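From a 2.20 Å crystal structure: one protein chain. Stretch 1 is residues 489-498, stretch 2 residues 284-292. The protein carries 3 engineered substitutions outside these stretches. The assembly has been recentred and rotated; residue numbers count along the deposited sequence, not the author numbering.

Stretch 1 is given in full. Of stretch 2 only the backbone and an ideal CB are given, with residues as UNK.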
# COMPACT_ATOMS: atom_id res chain seq x y z
N PRO B 489 -4.37 -13.38 1.66
CA PRO B 489 -5.03 -14.12 0.58
C PRO B 489 -6.48 -13.71 0.34
O PRO B 489 -7.00 -13.97 -0.75
CB PRO B 489 -4.96 -15.57 1.07
CG PRO B 489 -3.83 -15.60 2.04
CD PRO B 489 -3.91 -14.28 2.73
N TYR B 490 -7.12 -13.08 1.32
CA TYR B 490 -8.49 -12.60 1.18
C TYR B 490 -8.61 -11.15 0.73
O TYR B 490 -9.51 -10.82 -0.04
CB TYR B 490 -9.26 -12.78 2.50
CG TYR B 490 -9.36 -14.21 2.97
CD1 TYR B 490 -9.78 -15.22 2.10
CD2 TYR B 490 -9.07 -14.56 4.28
CE1 TYR B 490 -9.88 -16.53 2.52
CE2 TYR B 490 -9.16 -15.88 4.71
CZ TYR B 490 -9.56 -16.86 3.83
OH TYR B 490 -9.66 -18.16 4.24
N GLU B 491 -7.73 -10.27 1.21
CA GLU B 491 -7.82 -8.88 0.79
C GLU B 491 -6.55 -8.06 1.01
O GLU B 491 -5.70 -8.38 1.85
CB GLU B 491 -9.01 -8.17 1.45
CG GLU B 491 -9.09 -8.29 2.96
CD GLU B 491 -10.21 -7.47 3.57
OE1 GLU B 491 -11.18 -7.12 2.87
OE2 GLU B 491 -10.13 -7.17 4.78
N VAL B 492 -6.45 -7.00 0.20
CA VAL B 492 -5.33 -6.09 0.18
C VAL B 492 -5.90 -4.69 0.35
O VAL B 492 -6.84 -4.31 -0.36
CB VAL B 492 -4.58 -6.16 -1.17
CG1 VAL B 492 -3.44 -5.16 -1.20
CG2 VAL B 492 -4.04 -7.57 -1.41
N GLY B 493 -5.36 -3.92 1.28
CA GLY B 493 -5.89 -2.59 1.52
C GLY B 493 -5.24 -1.76 2.60
O GLY B 493 -4.27 -2.17 3.24
N PHE B 494 -5.81 -0.57 2.78
CA PHE B 494 -5.29 0.44 3.67
C PHE B 494 -5.98 0.34 5.01
O PHE B 494 -7.20 0.49 5.08
CB PHE B 494 -5.58 1.84 3.10
CG PHE B 494 -4.73 2.22 1.94
CD1 PHE B 494 -3.67 3.09 2.11
CD2 PHE B 494 -5.02 1.75 0.65
CE1 PHE B 494 -2.89 3.47 1.03
CE2 PHE B 494 -4.24 2.12 -0.43
CZ PHE B 494 -3.17 2.98 -0.23
N LEU B 495 -5.19 0.14 6.06
CA LEU B 495 -5.72 0.15 7.42
C LEU B 495 -6.34 1.53 7.77
O LEU B 495 -7.41 1.61 8.35
CB LEU B 495 -4.62 -0.24 8.42
CG LEU B 495 -4.02 -1.65 8.28
CD1 LEU B 495 -2.83 -1.84 9.22
CD2 LEU B 495 -5.06 -2.73 8.51
N LYS B 496 -5.67 2.61 7.37
CA LYS B 496 -6.15 3.97 7.67
C LYS B 496 -7.53 4.30 7.04
O LYS B 496 -8.36 4.97 7.67
CB LYS B 496 -5.11 4.99 7.19
CG LYS B 496 -5.38 6.45 7.53
CD LYS B 496 -4.82 7.40 6.45
CE LYS B 496 -3.34 7.65 6.59
NZ LYS B 496 -2.96 8.86 5.80
N TYR B 497 -7.78 3.84 5.82
CA TYR B 497 -8.99 4.23 5.07
C TYR B 497 -10.11 3.18 5.12
O TYR B 497 -11.23 3.42 4.64
CB TYR B 497 -8.65 4.54 3.61
CG TYR B 497 -7.64 5.63 3.39
CD1 TYR B 497 -7.95 6.96 3.63
CD2 TYR B 497 -6.38 5.34 2.90
CE1 TYR B 497 -7.02 7.97 3.42
CE2 TYR B 497 -5.44 6.33 2.68
CZ TYR B 497 -5.77 7.65 2.94
OH TYR B 497 -4.84 8.64 2.72
N GLY B 498 -9.80 2.01 5.68
CA GLY B 498 -10.78 0.93 5.75
C GLY B 498 -11.29 0.51 4.39
O GLY B 498 -12.49 0.35 4.18
N UNK B 284 -14.36 -2.33 -4.52
CA UNK B 284 -13.62 -1.99 -3.31
C UNK B 284 -14.51 -2.15 -2.07
O UNK B 284 -15.58 -1.54 -2.00
CB UNK B 284 -13.08 -0.56 -3.40
N UNK B 285 -14.05 -2.97 -1.12
CA UNK B 285 -14.73 -3.21 0.16
C UNK B 285 -14.45 -2.05 1.11
O UNK B 285 -13.31 -1.75 1.41
CB UNK B 285 -14.28 -4.53 0.78
N UNK B 286 -15.51 -1.41 1.60
CA UNK B 286 -15.37 -0.30 2.52
C UNK B 286 -15.89 -0.69 3.89
O UNK B 286 -17.08 -0.89 4.07
CB UNK B 286 -16.11 0.93 2.00
N UNK B 287 -15.00 -0.76 4.87
CA UNK B 287 -15.40 -1.06 6.25
C UNK B 287 -14.19 -1.27 7.12
O UNK B 287 -13.13 -1.63 6.62
CB UNK B 287 -16.30 -2.30 6.30
N UNK B 288 -14.35 -1.05 8.43
CA UNK B 288 -13.24 -1.16 9.38
C UNK B 288 -13.30 -2.41 10.25
O UNK B 288 -12.73 -2.45 11.33
CB UNK B 288 -13.21 0.08 10.28
N UNK B 289 -13.98 -3.43 9.78
CA UNK B 289 -13.96 -4.68 10.48
C UNK B 289 -13.50 -5.72 9.51
O UNK B 289 -13.25 -5.42 8.34
CB UNK B 289 -15.33 -5.03 11.08
N UNK B 290 -13.33 -6.92 10.01
CA UNK B 290 -12.76 -7.98 9.23
C UNK B 290 -13.77 -8.38 8.16
O UNK B 290 -14.97 -8.25 8.37
CB UNK B 290 -12.37 -9.17 10.11
N UNK B 291 -13.27 -8.82 7.01
CA UNK B 291 -14.14 -9.20 5.91
C UNK B 291 -14.74 -10.57 6.18
O UNK B 291 -14.22 -11.34 7.00
CB UNK B 291 -13.38 -9.20 4.58
N UNK B 292 -15.83 -10.87 5.48
CA UNK B 292 -16.57 -12.12 5.67
C UNK B 292 -15.66 -13.34 5.59
O UNK B 292 -15.75 -14.23 6.43
CB UNK B 292 -17.68 -12.24 4.63

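At position 284 the backbone is extended and an ideal CB finds nothing of stretch 1 within 5.5 Å, so this contact sets no preference; the residue is Val284, a beta-branched type at ease with such angles.

At position 285 the CA-to-CB bond points toward stretch 1, and the ideal CB lies 4.5 Å from Glu491 OE1. A carboxylate so placed would suit a polar or basic side chain: lysine, arginine, histidine, asparagine or glutamine. The residue is His285, in the m rotamer, whose ND1 comes to 3.5 Å from Glu491 OE1. The oxygen lies at the ring edge, near its plane, though the distance is long.

At 286 the strand continues and CB points sideways, 4.3 Å from Gly498 O. Many residues fit, aliphatic ones among them. Leu286 contributes mainly through its backbone: its CA makes a CA-H...O contact with Gly498 O at 3.4 Å.

Position 287 offers a backbone donor, its N to Gly498 O at 2.8 Å, a hydrogen bond that any residue except proline could make. CB would point away, so stretch 1 imposes no size limit, but phi/psi of 172/156 is a conformation glycine adopts most readily. The residue is Gly287.

At 288 CB points sideways, with the ideal CB 5.2 Å from Gly498 CA. Gly498, with no side chain, leaves open space there, and the carbonyls of Leu495 and Lys496 lie nearby. A long aliphatic chain could cover this surface, but a flat aromatic ring could also lie against the glycine. Phe288, chi1 m, brings its ring in: Gly498 CA sits over one face, 3.7 Å from the ring centroid, in a CH-pi contact. At the ring edge Phe288 CE1 is 3.6 Å from both Leu495 O and Lys496 O, where the slightly positive ring hydrogens suit carbonyl oxygens. A CB on residue 498 would fall 2.6 Å from Phe288 CZ, so the close packing depends on glycine.

At 289 the CA-to-CB bond points away, and stretch 1 sets no preference; it is Asn289. Position 290 points sideways without contact, leaving the choice open, and is Leu290.

At 291 CB again points toward stretch 1, the ideal CB 3.5 Å from Glu491 OE1, which favours something small: serine, cysteine, alanine or threonine. Cys291, in the p rotamer, sets SG 4.2 Å from Tyr490 CB and caps a backbone N just past the stretch, at the start of a helix. Water 1 accepts from Cys291 N (2.9 Å) and donates to Glu491 OE2 (2.8 Å), bridging the stretches.

Position 292 is out of reach, and its helical angles suit Ala292.

Stretch 2, residues 284-292: VHLGFNLCA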
# COMPACT_ATOMS: atom_id res chain seq x y z
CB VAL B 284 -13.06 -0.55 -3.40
CG1 VAL B 284 -12.27 -0.19 -2.14
CG2 VAL B 284 -12.17 -0.39 -4.63
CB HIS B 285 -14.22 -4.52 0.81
CG HIS B 285 -14.18 -5.71 -0.11
ND1 HIS B 285 -13.28 -6.75 0.06
CD2 HIS B 285 -14.92 -6.03 -1.20
CE1 HIS B 285 -13.48 -7.66 -0.88
NE2 HIS B 285 -14.46 -7.24 -1.66
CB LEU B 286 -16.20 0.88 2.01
CG LEU B 286 -15.81 1.50 0.68
CD1 LEU B 286 -16.70 2.70 0.43
CD2 LEU B 286 -14.34 1.89 0.61
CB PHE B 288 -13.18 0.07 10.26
CG PHE B 288 -12.68 1.27 9.55
CD1 PHE B 288 -11.32 1.49 9.44
CD2 PHE B 288 -13.56 2.15 8.94
CE1 PHE B 288 -10.84 2.59 8.77
CE2 PHE B 288 -13.09 3.25 8.27
CZ PHE B 288 -11.72 3.48 8.18
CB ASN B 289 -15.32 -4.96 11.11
CG ASN B 289 -15.51 -4.19 12.42
OD1 ASN B 289 -14.90 -4.50 13.45
ND2 ASN B 289 -16.33 -3.15 12.37
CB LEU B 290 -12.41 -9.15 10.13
CG LEU B 290 -11.45 -8.83 11.28
CD1 LEU B 290 -11.16 -10.08 12.09
CD2 LEU B 290 -10.14 -8.21 10.78
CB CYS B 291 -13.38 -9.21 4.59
SG CYS B 291 -12.15 -10.51 4.45
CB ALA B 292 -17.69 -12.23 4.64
O HOH W 1 -10.42 -8.88 6.95
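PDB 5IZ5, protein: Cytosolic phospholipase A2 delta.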